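PDB 5MMH: HTH-type transcriptional activator AmpR from Pseudomonas aeruginosa PAO1, which activates transcription of the beta-lactamase gene ampC by binding its promoter, and whose effector-binding domain, the part described here, recognises muropeptides derived from the cell wall. Local coordinates for residues Gln94-Ser97 / Pro98-Leu102; Asp113-Pro116 / Leu117-Ala121; Met142-Ala145 / Ala146-Val150; Ala161-Ala165 / Ser166-Arg170; Ile169-Phe173 / Ala174-Ser178. All coordinates share one frame; numbering follows the deposited sequence.

Contact 1: Gln94-Ser97 / Pro98-Leu102; sequences QLHS and PADLL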
loop_
_atom_site.group_PDB
_atom_site.type_symbol
_atom_site.label_atom_id
_atom_site.label_comp_id
_atom_site.label_asym_id
_atom_site.label_seq_id
_atom_site.Cartn_x
_atom_site.Cartn_y
_atom_site.Cartn_z
ATOM N N GLN A 94 -4.885 18.675 -18.285
ATOM C CA GLN A 94 -6.265 19.147 -18.278
ATOM C C GLN A 94 -6.573 20.122 -17.146
ATOM O O GLN A 94 -7.674 20.683 -17.124
ATOM C CB GLN A 94 -7.211 17.944 -18.197
ATOM C CG GLN A 94 -7.091 16.990 -19.385
ATOM C CD GLN A 94 -7.653 15.606 -19.099
ATOM O OE1 GLN A 94 -8.832 15.452 -18.778
ATOM N NE2 GLN A 94 -6.806 14.588 -19.225
ATOM N N LEU A 95 -5.651 20.340 -16.212
ATOM C CA LEU A 95 -5.883 21.238 -15.088
ATOM C C LEU A 95 -5.205 22.579 -15.342
ATOM O O LEU A 95 -4.011 22.627 -15.660
ATOM C CB LEU A 95 -5.364 20.630 -13.783
ATOM C CG LEU A 95 -6.091 19.429 -13.192
ATOM C CD1 LEU A 95 -5.124 18.644 -12.348
ATOM C CD2 LEU A 95 -7.289 19.875 -12.358
ATOM N N HIS A 96 -5.964 23.660 -15.198
ATOM C CA HIS A 96 -5.429 25.011 -15.311
ATOM C C HIS A 96 -5.525 25.790 -14.012
ATOM O O HIS A 96 -4.609 26.541 -13.676
ATOM C CB HIS A 96 -6.156 25.780 -16.429
ATOM C CG HIS A 96 -6.403 24.964 -17.662
ATOM N ND1 HIS A 96 -7.623 24.935 -18.305
ATOM C CD2 HIS A 96 -5.589 24.139 -18.365
ATOM C CE1 HIS A 96 -7.549 24.131 -19.351
ATOM N NE2 HIS A 96 -6.326 23.633 -19.409
ATOM N N SER A 97 -6.609 25.630 -13.276
ATOM C CA SER A 97 -6.778 26.204 -11.954
ATOM C C SER A 97 -7.239 25.102 -11.013
ATOM O O SER A 97 -7.829 24.107 -11.452
ATOM C CB SER A 97 -7.807 27.344 -11.971
ATOM O OG SER A 97 -9.112 26.841 -12.221
ATOM N N PRO A 98 -6.978 25.244 -9.708
ATOM C CA PRO A 98 -7.508 24.270 -8.741
ATOM C C PRO A 98 -9.019 24.084 -8.817
ATOM O O PRO A 98 -9.528 23.064 -8.342
ATOM C CB PRO A 98 -7.097 24.863 -7.392
ATOM C CG PRO A 98 -5.847 25.637 -7.706
ATOM C CD PRO A 98 -6.068 26.215 -9.078
ATOM N N ALA A 99 -9.744 25.049 -9.401
ATOM C CA ALA A 99 -11.195 24.913 -9.521
ATOM C C ALA A 99 -11.584 23.775 -10.461
ATOM O O ALA A 99 -12.641 23.156 -10.279
ATOM C CB ALA A 99 -11.809 26.233 -9.986
ATOM N N ASP A 100 -10.736 23.478 -11.454
ATOM C CA ASP A 100 -10.951 22.340 -12.347
ATOM C C ASP A 100 -10.964 20.995 -11.626
ATOM O O ASP A 100 -11.377 19.991 -12.220
ATOM C CB ASP A 100 -9.863 22.300 -13.426
ATOM C CG ASP A 100 -9.930 23.475 -14.383
ATOM O OD1 ASP A 100 -8.882 23.809 -14.974
ATOM O OD2 ASP A 100 -11.028 24.044 -14.566
ATOM N N LEU A 101 -10.496 20.936 -10.379
ATOM C CA LEU A 101 -10.326 19.645 -9.723
ATOM C C LEU A 101 -11.651 18.929 -9.508
ATOM O O LEU A 101 -11.674 17.695 -9.438
ATOM C CB LEU A 101 -9.616 19.821 -8.388
ATOM C CG LEU A 101 -8.115 20.043 -8.484
ATOM C CD1 LEU A 101 -7.630 20.524 -7.136
ATOM C CD2 LEU A 101 -7.421 18.755 -8.885
ATOM N N LEU A 102 -12.760 19.666 -9.394
ATOM C CA LEU A 102 -14.031 18.992 -9.136
ATOM C C LEU A 102 -14.581 18.265 -10.361
ATOM O O LEU A 102 -15.609 17.586 -10.248
ATOM C CB LEU A 102 -15.062 19.983 -8.587
ATOM C CG LEU A 102 -14.825 20.475 -7.148
ATOM C CD1 LEU A 102 -15.924 21.428 -6.722
ATOM C CD2 LEU A 102 -14.705 19.326 -6.143
#
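Asp100 N donates to Ser97 O at 3.0 Å, opening the 3-10 segment 98-102 directly after the extended residues 95-97. The carboxylate of Asp100 in turn accepts from the chain just before the turn. Its OD1 takes the amide of His96 (N to OD1 2.9 Å, N-H...O angle 162°) on the anti lone pair, the one facing away from OD2, and receives a weak second bond from Ser97 N to the same OD1 at 3.4 Å. One good and one weak N-H bond thus converge on a single oxygen and limit the turning of the carboxylate. This local turn links helix 89-93 to strand 106-109 in the LysR-type effector domain. Ser97 OG, held between its own backbone N and carbonyl carbon (chi1 68°), accepts a weak bond from Ala99 N. On the buried side the methyl Leu95 CD2 lies 3.7 Å from Leu101 CD2, the two leucines crossing at about a right angle. The same methyl touches Asp100 CB, where Leu95 and Asp100 run antiparallel alongside each other. Leu101 continues inward onto Trp115, Trp118 and Phe119 of helix 114-121.

Contact 2: Asp113-Pro116 / Leu117-Ala121; sequences DEWP and LWFQA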
loop_
_atom_site.group_PDB
_atom_site.type_symbol
_atom_site.label_atom_id
_atom_site.label_comp_id
_atom_site.label_asym_id
_atom_site.label_seq_id
_atom_site.Cartn_x
_atom_site.Cartn_y
_atom_site.Cartn_z
ATOM N N ASP A 113 -10.609 15.409 6.351
ATOM C CA ASP A 113 -10.532 16.854 6.222
ATOM C C ASP A 113 -9.322 17.326 5.422
ATOM O O ASP A 113 -9.032 18.522 5.411
ATOM C CB ASP A 113 -10.548 17.511 7.607
ATOM C CG ASP A 113 -11.954 17.578 8.205
ATOM O OD1 ASP A 113 -12.205 16.908 9.231
ATOM O OD2 ASP A 113 -12.817 18.283 7.630
ATOM N N GLU A 114 -8.633 16.433 4.724
ATOM C CA GLU A 114 -7.438 16.854 4.008
ATOM C C GLU A 114 -7.795 17.667 2.767
ATOM O O GLU A 114 -7.203 18.723 2.514
ATOM C CB GLU A 114 -6.599 15.637 3.642
ATOM C CG GLU A 114 -6.096 14.850 4.851
ATOM C CD GLU A 114 -5.170 13.688 4.457
ATOM O OE1 GLU A 114 -5.189 13.283 3.274
ATOM O OE2 GLU A 114 -4.413 13.187 5.321
ATOM N N TRP A 115 -8.769 17.196 1.980
ATOM C CA TRP A 115 -9.176 17.942 0.789
ATOM C C TRP A 115 -9.790 19.302 1.103
ATOM O O TRP A 115 -9.421 20.282 0.433
ATOM C CB TRP A 115 -10.130 17.103 -0.070
ATOM C CG TRP A 115 -9.424 16.200 -0.998
ATOM C CD1 TRP A 115 -9.268 14.867 -0.860
ATOM C CD2 TRP A 115 -8.744 16.569 -2.202
ATOM N NE1 TRP A 115 -8.534 14.368 -1.907
ATOM C CE2 TRP A 115 -8.205 15.395 -2.748
ATOM C CE3 TRP A 115 -8.537 17.783 -2.871
ATOM C CZ2 TRP A 115 -7.477 15.386 -3.936
ATOM C CZ3 TRP A 115 -7.799 17.776 -4.046
ATOM C CH2 TRP A 115 -7.286 16.583 -4.568
ATOM N N PRO A 116 -10.744 19.440 2.036
ATOM C CA PRO A 116 -11.194 20.799 2.379
ATOM C C PRO A 116 -10.068 21.667 2.913
ATOM O O PRO A 116 -9.992 22.849 2.562
ATOM C CB PRO A 116 -12.298 20.567 3.425
ATOM C CG PRO A 116 -12.197 19.150 3.823
ATOM C CD PRO A 116 -11.589 18.415 2.672
ATOM N N LEU A 117 -9.162 21.110 3.716
ATOM C CA LEU A 117 -8.037 21.910 4.198
ATOM C C LEU A 117 -7.182 22.402 3.047
ATOM O O LEU A 117 -6.750 23.559 3.040
ATOM C CB LEU A 117 -7.189 21.108 5.180
ATOM C CG LEU A 117 -7.703 21.149 6.622
ATOM C CD1 LEU A 117 -6.883 20.260 7.539
ATOM C CD2 LEU A 117 -7.698 22.587 7.120
ATOM N N TRP A 118 -6.946 21.545 2.048
ATOM C CA TRP A 118 -6.095 21.949 0.938
ATOM C C TRP A 118 -6.772 22.997 0.069
ATOM O O TRP A 118 -6.118 23.944 -0.381
ATOM C CB TRP A 118 -5.713 20.746 0.090
ATOM C CG TRP A 118 -4.767 21.098 -1.031
ATOM C CD1 TRP A 118 -3.404 21.052 -0.989
ATOM C CD2 TRP A 118 -5.111 21.525 -2.358
ATOM N NE1 TRP A 118 -2.877 21.422 -2.198
ATOM C CE2 TRP A 118 -3.903 21.715 -3.058
ATOM C CE3 TRP A 118 -6.322 21.755 -3.024
ATOM C CZ2 TRP A 118 -3.868 22.141 -4.388
ATOM C CZ3 TRP A 118 -6.287 22.179 -4.353
ATOM C CH2 TRP A 118 -5.072 22.361 -5.018
ATOM N N PHE A 119 -8.069 22.826 -0.207
ATOM C CA PHE A 119 -8.789 23.824 -0.992
ATOM C C PHE A 119 -8.699 25.195 -0.328
ATOM O O PHE A 119 -8.425 26.202 -0.990
ATOM C CB PHE A 119 -10.250 23.400 -1.186
ATOM C CG PHE A 119 -10.455 22.397 -2.304
ATOM C CD1 PHE A 119 -9.781 22.527 -3.512
ATOM C CD2 PHE A 119 -11.308 21.315 -2.139
ATOM C CE1 PHE A 119 -9.960 21.600 -4.539
ATOM C CE2 PHE A 119 -11.499 20.384 -3.159
ATOM C CZ PHE A 119 -10.823 20.522 -4.361
ATOM N N GLN A 120 -8.907 25.245 0.990
ATOM C CA GLN A 120 -8.680 26.472 1.742
ATOM C C GLN A 120 -7.318 27.063 1.422
ATOM O O GLN A 120 -7.211 28.193 0.941
ATOM C CB GLN A 120 -8.775 26.186 3.229
ATOM C CG GLN A 120 -10.153 26.180 3.784
ATOM C CD GLN A 120 -10.096 26.325 5.277
ATOM O OE1 GLN A 120 -9.007 26.466 5.852
ATOM N NE2 GLN A 120 -11.253 26.302 5.922
ATOM N N ALA A 121 -6.260 26.291 1.667
ATOM C CA ALA A 121 -4.911 26.773 1.392
ATOM C C ALA A 121 -4.765 27.296 -0.034
ATOM O O ALA A 121 -3.931 28.170 -0.292
ATOM C CB ALA A 121 -3.900 25.662 1.658
#
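Trp115 and Phe119, one helical turn apart, meet at a slant: the planes of the six-membered ring and the phenyl ring are 42° apart, with centroids at 5.5 Å. Trp115 CE3 lies over one face of Phe119 and is 3.9 Å from Phe119 CZ. The chi1 of Phe119 (-81°) sets its CG beside the backbone N, leaning the ring back along the helix toward Trp115. Trp118 takes the other branch, CG opposite the backbone N (chi1 -177°), and its CE3 only grazes Trp115 CZ3 at 4.4 Å. Helix 114-121 is the crossing helix of a beta-alpha-beta unit between strands 106-109 and 133-136, and its two indole N-H groups are tied to backbone carbonyls, Trp115 to Leu107 and Trp118 to Thr175. The helix is carried by i to i+4 bonds such as Phe119 N to Trp115 O at 3.0 Å. On its exposed flank Leu117 lays CB and CG against the carbonyl of Asp113, CG to O 3.2 Å.

Contact 3: Met142-Ala145 / Ala146-Val150; sequences MLEA and ARQGV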
loop_
_atom_site.group_PDB
_atom_site.type_symbol
_atom_site.label_atom_id
_atom_site.label_comp_id
_atom_site.label_asym_id
_atom_site.label_seq_id
_atom_site.Cartn_x
_atom_site.Cartn_y
_atom_site.Cartn_z
ATOM N N MET A 142 -3.050 4.901 -3.337
ATOM C CA MET A 142 -3.613 6.122 -3.907
ATOM C C MET A 142 -2.781 6.646 -5.076
ATOM O O MET A 142 -3.339 7.150 -6.059
ATOM C CB MET A 142 -3.729 7.192 -2.822
ATOM C CG MET A 142 -4.263 8.516 -3.327
ATOM S SD MET A 142 -3.954 9.941 -2.240
ATOM C CE MET A 142 -4.833 9.477 -0.744
ATOM N N LEU A 143 -1.446 6.535 -4.996
ATOM C CA LEU A 143 -0.607 7.076 -6.066
ATOM C C LEU A 143 -0.581 6.158 -7.277
ATOM O O LEU A 143 -0.529 6.631 -8.418
ATOM C CB LEU A 143 0.812 7.321 -5.561
ATOM C CG LEU A 143 1.071 8.792 -5.217
ATOM C CD1 LEU A 143 0.914 9.658 -6.455
ATOM C CD2 LEU A 143 0.132 9.274 -4.112
ATOM N N GLU A 144 -0.592 4.844 -7.041
ATOM C CA GLU A 144 -0.776 3.888 -8.124
ATOM C C GLU A 144 -2.107 4.114 -8.847
ATOM O O GLU A 144 -2.159 4.083 -10.081
ATOM C CB GLU A 144 -0.678 2.462 -7.579
ATOM C CG GLU A 144 -0.919 1.383 -8.625
ATOM C CD GLU A 144 0.173 1.309 -9.677
ATOM O OE1 GLU A 144 -0.103 0.797 -10.790
ATOM O OE2 GLU A 144 1.316 1.733 -9.382
ATOM N N ALA A 145 -3.192 4.367 -8.102
ATOM C CA ALA A 145 -4.455 4.700 -8.761
ATOM C C ALA A 145 -4.331 5.975 -9.577
ATOM O O ALA A 145 -4.868 6.067 -10.686
ATOM C CB ALA A 145 -5.578 4.850 -7.736
ATOM N N ALA A 146 -3.621 6.973 -9.046
ATOM C CA ALA A 146 -3.444 8.221 -9.776
ATOM C C ALA A 146 -2.589 8.010 -11.012
ATOM O O ALA A 146 -2.876 8.573 -12.070
ATOM C CB ALA A 146 -2.812 9.276 -8.868
ATOM N N ARG A 147 -1.528 7.212 -10.893
ATOM C CA ARG A 147 -0.732 6.844 -12.062
ATOM C C ARG A 147 -1.612 6.324 -13.199
ATOM O O ARG A 147 -1.464 6.735 -14.357
ATOM C CB ARG A 147 0.302 5.781 -11.677
ATOM C CG ARG A 147 1.368 5.525 -12.752
ATOM C CD ARG A 147 2.676 6.029 -12.300
ATOM N NE ARG A 147 3.368 5.072 -11.436
ATOM C CZ ARG A 147 4.609 5.210 -10.975
ATOM N NH1 ARG A 147 5.117 4.268 -10.209
ATOM N NH2 ARG A 147 5.301 6.313 -11.236
ATOM N N GLN A 148 -2.520 5.399 -12.882
ATOM C CA GLN A 148 -3.387 4.765 -13.867
ATOM C C GLN A 148 -4.551 5.651 -14.305
ATOM O O GLN A 148 -5.474 5.154 -14.958
ATOM C CB GLN A 148 -3.914 3.436 -13.312
ATOM C CG GLN A 148 -2.913 2.292 -13.422
ATOM C CD GLN A 148 -3.316 1.066 -12.616
ATOM O OE1 GLN A 148 -4.465 0.616 -12.668
ATOM N NE2 GLN A 148 -2.363 0.507 -11.879
ATOM N N GLY A 149 -4.546 6.936 -13.949
ATOM C CA GLY A 149 -5.535 7.878 -14.442
ATOM C C GLY A 149 -6.882 7.836 -13.758
ATOM O O GLY A 149 -7.819 8.489 -14.229
ATOM N N VAL A 150 -7.011 7.102 -12.655
ATOM C CA VAL A 150 -8.302 6.984 -11.991
ATOM C C VAL A 150 -8.754 8.314 -11.394
ATOM O O VAL A 150 -9.954 8.620 -11.378
ATOM C CB VAL A 150 -8.208 5.873 -10.936
ATOM C CG1 VAL A 150 -9.495 5.724 -10.206
ATOM C CG2 VAL A 150 -7.800 4.541 -11.620
#
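Ala145 and Val150 meet where helix 139-147 ends in a Schellman motif: Val150 N reaches back to Ala145 O at 3.1 Å, Gly149 N binds Ala146 O, and Gly149 takes the positive phi (79°) of the C-prime position. The tighter part of the contact is made of backbone and small side chains. Val150 sets CB and CG2 against the Ala145 carbonyl, CG2 to O 3.4 Å, while Ala145 CB stays 4.3 Å from Val150 CB. Ala146 CB touches Leu143 O at 3.5 Å.

The polar flank, at Glu144, Arg147 and Gln148, is partly exposed. Glu144, bent at chi2 (68°), brings OE1 toward the extended side chain of Gln148. The hydrogen bond from Gln148 NE2 to Glu144 OE1 is modelled at 2.5 Å, a doubtful length that suggests imprecisely placed side-chain ends; carboxylate and amide planes are 71° apart. Glu144 OE2 lies near the guanidinium plane of Arg147 but 4.4 Å from its NE, too far for a salt bridge.

Glu144 OE1 also forms a salt bridge with Arg162 of the second subunit, whose Val24 packs on Glu144 and Gln148 and whose Leu28 packs on Ala145. Within the chain, Met142, Leu143 and Ala146 pack on strand 153-156, and Val150 on Ile134 of strand 133-136.

Contact 4: Ala161-Ala165 / Ser166-Arg170; sequences ARQLA and SESIR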
loop_
_atom_site.group_PDB
_atom_site.type_symbol
_atom_site.label_atom_id
_atom_site.label_comp_id
_atom_site.label_asym_id
_atom_site.label_seq_id
_atom_site.Cartn_x
_atom_site.Cartn_y
_atom_site.Cartn_z
ATOM N N ALA A 161 9.281 11.277 -4.334
ATOM C CA ALA A 161 10.294 12.099 -4.981
ATOM C C ALA A 161 10.838 11.422 -6.226
ATOM O O ALA A 161 11.004 12.058 -7.272
ATOM C CB ALA A 161 11.423 12.376 -3.996
ATOM N N ARG A 162 11.160 10.135 -6.112
ATOM C CA ARG A 162 11.605 9.351 -7.254
ATOM C C ARG A 162 10.647 9.496 -8.427
ATOM O O ARG A 162 11.040 9.885 -9.535
ATOM C CB ARG A 162 11.721 7.885 -6.844
ATOM C CG ARG A 162 13.119 7.425 -6.502
ATOM C CD ARG A 162 13.403 6.170 -7.251
ATOM N NE ARG A 162 14.417 5.325 -6.618
ATOM C CZ ARG A 162 14.776 4.121 -7.057
ATOM N NH1 ARG A 162 14.197 3.615 -8.133
ATOM N NH2 ARG A 162 15.703 3.440 -6.407
ATOM N N GLN A 163 9.375 9.169 -8.191
ATOM C CA GLN A 163 8.358 9.285 -9.227
ATOM C C GLN A 163 8.350 10.680 -9.844
ATOM O O GLN A 163 8.364 10.832 -11.070
ATOM C CB GLN A 163 6.994 8.934 -8.635
ATOM C CG GLN A 163 6.856 7.440 -8.306
ATOM C CD GLN A 163 7.273 7.067 -6.877
ATOM O OE1 GLN A 163 7.928 7.843 -6.160
ATOM N NE2 GLN A 163 6.897 5.858 -6.464
ATOM N N LEU A 164 8.370 11.713 -9.006
ATOM C CA LEU A 164 8.357 13.069 -9.537
ATOM C C LEU A 164 9.620 13.359 -10.347
ATOM O O LEU A 164 9.537 13.906 -11.453
ATOM C CB LEU A 164 8.192 14.075 -8.399
ATOM C CG LEU A 164 6.822 14.087 -7.730
ATOM C CD1 LEU A 164 6.921 14.500 -6.269
ATOM C CD2 LEU A 164 5.851 14.988 -8.510
ATOM N N ALA A 165 10.794 12.976 -9.825
ATOM C CA ALA A 165 12.048 13.219 -10.539
ATOM C C ALA A 165 12.150 12.394 -11.818
ATOM O O ALA A 165 12.757 12.848 -12.795
ATOM C CB ALA A 165 13.244 12.928 -9.634
ATOM N N SER A 166 11.570 11.188 -11.833
ATOM C CA SER A 166 11.471 10.397 -13.056
ATOM C C SER A 166 10.387 10.908 -13.995
ATOM O O SER A 166 10.257 10.378 -15.107
ATOM C CB SER A 166 11.192 8.931 -12.722
ATOM O OG SER A 166 9.842 8.768 -12.297
ATOM N N GLU A 167 9.626 11.920 -13.573
ATOM C CA GLU A 167 8.481 12.492 -14.280
ATOM C C GLU A 167 7.345 11.495 -14.480
ATOM O O GLU A 167 6.406 11.770 -15.244
ATOM C CB GLU A 167 8.885 13.096 -15.631
ATOM C CG GLU A 167 9.416 14.521 -15.543
ATOM C CD GLU A 167 9.803 15.084 -16.903
ATOM O OE1 GLU A 167 10.753 14.559 -17.527
ATOM O OE2 GLU A 167 9.144 16.043 -17.357
ATOM N N SER A 168 7.386 10.350 -13.799
ATOM C CA SER A 168 6.292 9.396 -13.926
ATOM C C SER A 168 4.999 9.901 -13.290
ATOM O O SER A 168 3.925 9.425 -13.670
ATOM C CB SER A 168 6.704 8.036 -13.347
ATOM O OG SER A 168 6.693 8.029 -11.932
ATOM N N ILE A 169 5.062 10.859 -12.352
ATOM C CA ILE A 169 3.873 11.600 -11.937
ATOM C C ILE A 169 4.212 13.077 -11.784
ATOM O O ILE A 169 5.377 13.474 -11.688
ATOM C CB ILE A 169 3.225 11.088 -10.630
ATOM C CG1 ILE A 169 4.093 11.417 -9.436
ATOM C CG2 ILE A 169 2.898 9.592 -10.693
ATOM C CD1 ILE A 169 3.258 11.954 -8.314
ATOM N N ARG A 170 3.164 13.898 -11.748
ATOM C CA ARG A 170 3.310 15.336 -11.859
ATOM C C ARG A 170 2.665 16.037 -10.675
ATOM O O ARG A 170 1.695 15.555 -10.085
ATOM C CB ARG A 170 2.710 15.862 -13.176
ATOM C CG ARG A 170 3.422 15.317 -14.417
ATOM C CD ARG A 170 3.450 16.298 -15.598
ATOM N NE ARG A 170 4.404 17.386 -15.391
ATOM C CZ ARG A 170 4.070 18.633 -15.061
ATOM N NH1 ARG A 170 2.791 18.970 -14.916
ATOM N NH2 ARG A 170 5.019 19.550 -14.886
HETATM O O HOH W 1 7.196 15.632 -12.312
#
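Ser166 and Glu167 close helix 161-165 with backbone bonds to its last turn. Ser166 N binds Arg162 O at 2.7 Å, and Glu167 N binds Leu164 O at 2.9 Å. With Glu167 at positive phi (62°), this is a Schellman motif; Ser168 N completes it through a weak bond to Gln163 O, bent to 125°. Side-chain hydrogen bonding centres on the same Gln163 carbonyl. A chi1 of 74° turns the Ser166 hydroxyl back toward the helix end, where it donates from OG to Gln163 O at 2.8 Å, the donor tilted from the carbonyl plane.

Apolar contact follows where the chain turns away. Leu164 crosses Ile169 obliquely, CD2 4.0 Å from Ile169 CD1, and the same CD2 rests 3.6 Å from Ile169 O. Ile169 CG1 touches Gln163 CB at 3.9 Å; both leucine and isoleucine continue onto Leu86 of strand 73-86. One water bridges the turn, donating to Leu164 O and to Ile169 O.

Gln163 and Arg162 also pack on Arg147 and Gln148, respectively, of the second subunit. The chemistry implies that carbonyls at the helix end, which lack further helical amides, are met by the turn's own N-H and hydroxyl groups and by water, while Ile169 is buried with Leu164 lying against it.

Contact 5: Ile169-Phe173 / Ala174-Ser178; sequences IRRPF and ATEVS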
loop_
_atom_site.group_PDB
_atom_site.type_symbol
_atom_site.label_atom_id
_atom_site.label_comp_id
_atom_site.label_asym_id
_atom_site.label_seq_id
_atom_site.Cartn_x
_atom_site.Cartn_y
_atom_site.Cartn_z
ATOM N N ILE A 169 5.062 10.859 -12.352
ATOM C CA ILE A 169 3.873 11.600 -11.937
ATOM C C ILE A 169 4.212 13.077 -11.784
ATOM O O ILE A 169 5.377 13.474 -11.688
ATOM C CB ILE A 169 3.225 11.088 -10.630
ATOM C CG1 ILE A 169 4.093 11.417 -9.436
ATOM C CG2 ILE A 169 2.898 9.592 -10.693
ATOM C CD1 ILE A 169 3.258 11.954 -8.314
ATOM N N ARG A 170 3.164 13.898 -11.748
ATOM C CA ARG A 170 3.310 15.336 -11.859
ATOM C C ARG A 170 2.665 16.037 -10.675
ATOM O O ARG A 170 1.695 15.555 -10.085
ATOM C CB ARG A 170 2.710 15.862 -13.176
ATOM C CG ARG A 170 3.422 15.317 -14.417
ATOM C CD ARG A 170 3.450 16.298 -15.598
ATOM N NE ARG A 170 4.404 17.386 -15.391
ATOM C CZ ARG A 170 4.070 18.633 -15.061
ATOM N NH1 ARG A 170 2.791 18.970 -14.916
ATOM N NH2 ARG A 170 5.019 19.550 -14.886
ATOM N N ARG A 171 3.235 17.186 -10.334
ATOM C CA ARG A 171 2.677 18.111 -9.357
ATOM C C ARG A 171 2.105 19.310 -10.101
ATOM O O ARG A 171 2.871 20.172 -10.558
ATOM C CB ARG A 171 3.759 18.561 -8.373
ATOM C CG ARG A 171 3.254 19.497 -7.289
ATOM C CD ARG A 171 4.362 19.822 -6.314
ATOM N NE ARG A 171 3.902 20.740 -5.285
ATOM C CZ ARG A 171 4.493 20.871 -4.106
ATOM N NH1 ARG A 171 5.564 20.142 -3.818
ATOM N NH2 ARG A 171 4.003 21.719 -3.213
ATOM N N PRO A 172 0.781 19.410 -10.269
ATOM C CA PRO A 172 0.227 20.500 -11.087
ATOM C C PRO A 172 0.147 21.858 -10.408
ATOM O O PRO A 172 0.119 22.866 -11.127
ATOM C CB PRO A 172 -1.182 19.996 -11.443
ATOM C CG PRO A 172 -1.489 18.942 -10.423
ATOM C CD PRO A 172 -0.183 18.309 -10.089
ATOM N N PHE A 173 0.087 21.933 -9.075
ATOM C CA PHE A 173 -0.034 23.212 -8.382
ATOM C C PHE A 173 1.025 23.347 -7.294
ATOM O O PHE A 173 1.575 22.358 -6.797
ATOM C CB PHE A 173 -1.416 23.395 -7.747
ATOM C CG PHE A 173 -2.552 23.067 -8.672
ATOM C CD1 PHE A 173 -2.852 23.892 -9.749
ATOM C CD2 PHE A 173 -3.317 21.928 -8.471
ATOM C CE1 PHE A 173 -3.906 23.591 -10.603
ATOM C CE2 PHE A 173 -4.369 21.616 -9.323
ATOM C CZ PHE A 173 -4.664 22.448 -10.392
ATOM N N ALA A 174 1.276 24.598 -6.905
ATOM C CA ALA A 174 2.238 24.903 -5.852
ATOM C C ALA A 174 1.657 24.766 -4.447
ATOM O O ALA A 174 2.407 24.509 -3.496
ATOM C CB ALA A 174 2.793 26.318 -6.042
ATOM N N THR A 175 0.347 24.927 -4.296
ATOM C CA THR A 175 -0.261 24.958 -2.972
ATOM C C THR A 175 0.013 23.669 -2.195
ATOM O O THR A 175 -0.171 22.561 -2.718
ATOM C CB THR A 175 -1.769 25.189 -3.109
ATOM O OG1 THR A 175 -2.009 26.444 -3.751
ATOM C CG2 THR A 175 -2.438 25.217 -1.745
ATOM N N GLU A 176 0.471 23.823 -0.946
ATOM C CA GLU A 176 0.582 22.749 0.037
ATOM C C GLU A 176 -0.343 23.038 1.208
ATOM O O GLU A 176 -0.812 24.162 1.394
ATOM C CB GLU A 176 2.000 22.606 0.606
ATOM C CG GLU A 176 3.106 22.376 -0.369
ATOM C CD GLU A 176 4.436 22.280 0.328
ATOM O OE1 GLU A 176 4.527 22.757 1.480
ATOM O OE2 GLU A 176 5.394 21.739 -0.266
ATOM N N VAL A 177 -0.548 22.018 2.036
ATOM C CA VAL A 177 -1.178 22.182 3.338
ATOM C C VAL A 177 -0.513 21.221 4.309
ATOM O O VAL A 177 -0.251 20.058 3.976
ATOM C CB VAL A 177 -2.700 21.952 3.272
ATOM C CG1 VAL A 177 -3.027 20.540 2.705
ATOM C CG2 VAL A 177 -3.317 22.150 4.635
ATOM N N SER A 178 -0.244 21.712 5.514
ATOM C CA SER A 178 0.464 20.972 6.552
ATOM C C SER A 178 -0.565 20.366 7.489
ATOM O O SER A 178 -1.180 21.080 8.282
ATOM C CB SER A 178 1.407 21.896 7.330
ATOM O OG SER A 178 2.632 22.117 6.654
#
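Arg171 and Glu176 form a surface salt bridge in the loop connecting helix 161-165 to strand 181-187 of the LysR-type effector domain, a periplasmic-binding-protein-like fold. The fully extended Arg171 side chain, chi1 to chi3 all near 180°, carries its guanidinium to residues 173-176. NH2 meets Glu176 OE2 at 3.3 Å, long but almost straight (172°), through the anti lone pair of OE2. The carboxylate lies only 21° from the guanidinium plane, a nearly coplanar meeting, although the two side chains cross at about a right angle.

The same NH2 gives a hydrogen bond to the backbone, Ala174 O at 3.2 Å, with the donor above the carbonyl plane. The NE of Arg171 supplies a third link, to Phe173 O at 3.2 Å, lying in both the carbonyl and guanidinium planes. Two carbonyls and one carboxylate therefore hold the orientation of the guanidinium. The loop is also pinned to the rest of the domain: Thr175 O takes a bond from Thr84 OG1, Val177 pairs through its backbone with Leu83, and Ser178 OG bonds Glu80.

The Phe173 ring points the other way, packing on Trp118 and Pro98, and Pro172 CB sits over the centre of one of its faces, 4.1 Å above the plane.

In the fold
Contacts 1, 2 and 5 form one cluster: contact 1 packs on the rings of contact 2, and Phe173 of contact 5 fits against Pro98 and Leu95. Contacts 1 to 4 are all partly buried, contact 2 supplying the aromatic centre of this cluster, whereas contact 5 lies at the surface and relies on one arginine bound to a carboxylate and two carbonyls. Contacts 3 and 4 make a second pair, joined by Leu143 and Ile169; both end helices and both touch the second subunit, contact 3 through a salt bridge as well as packing. Contacts 4 and 5 share Ile169 and Arg170, so one loop runs between the two groups.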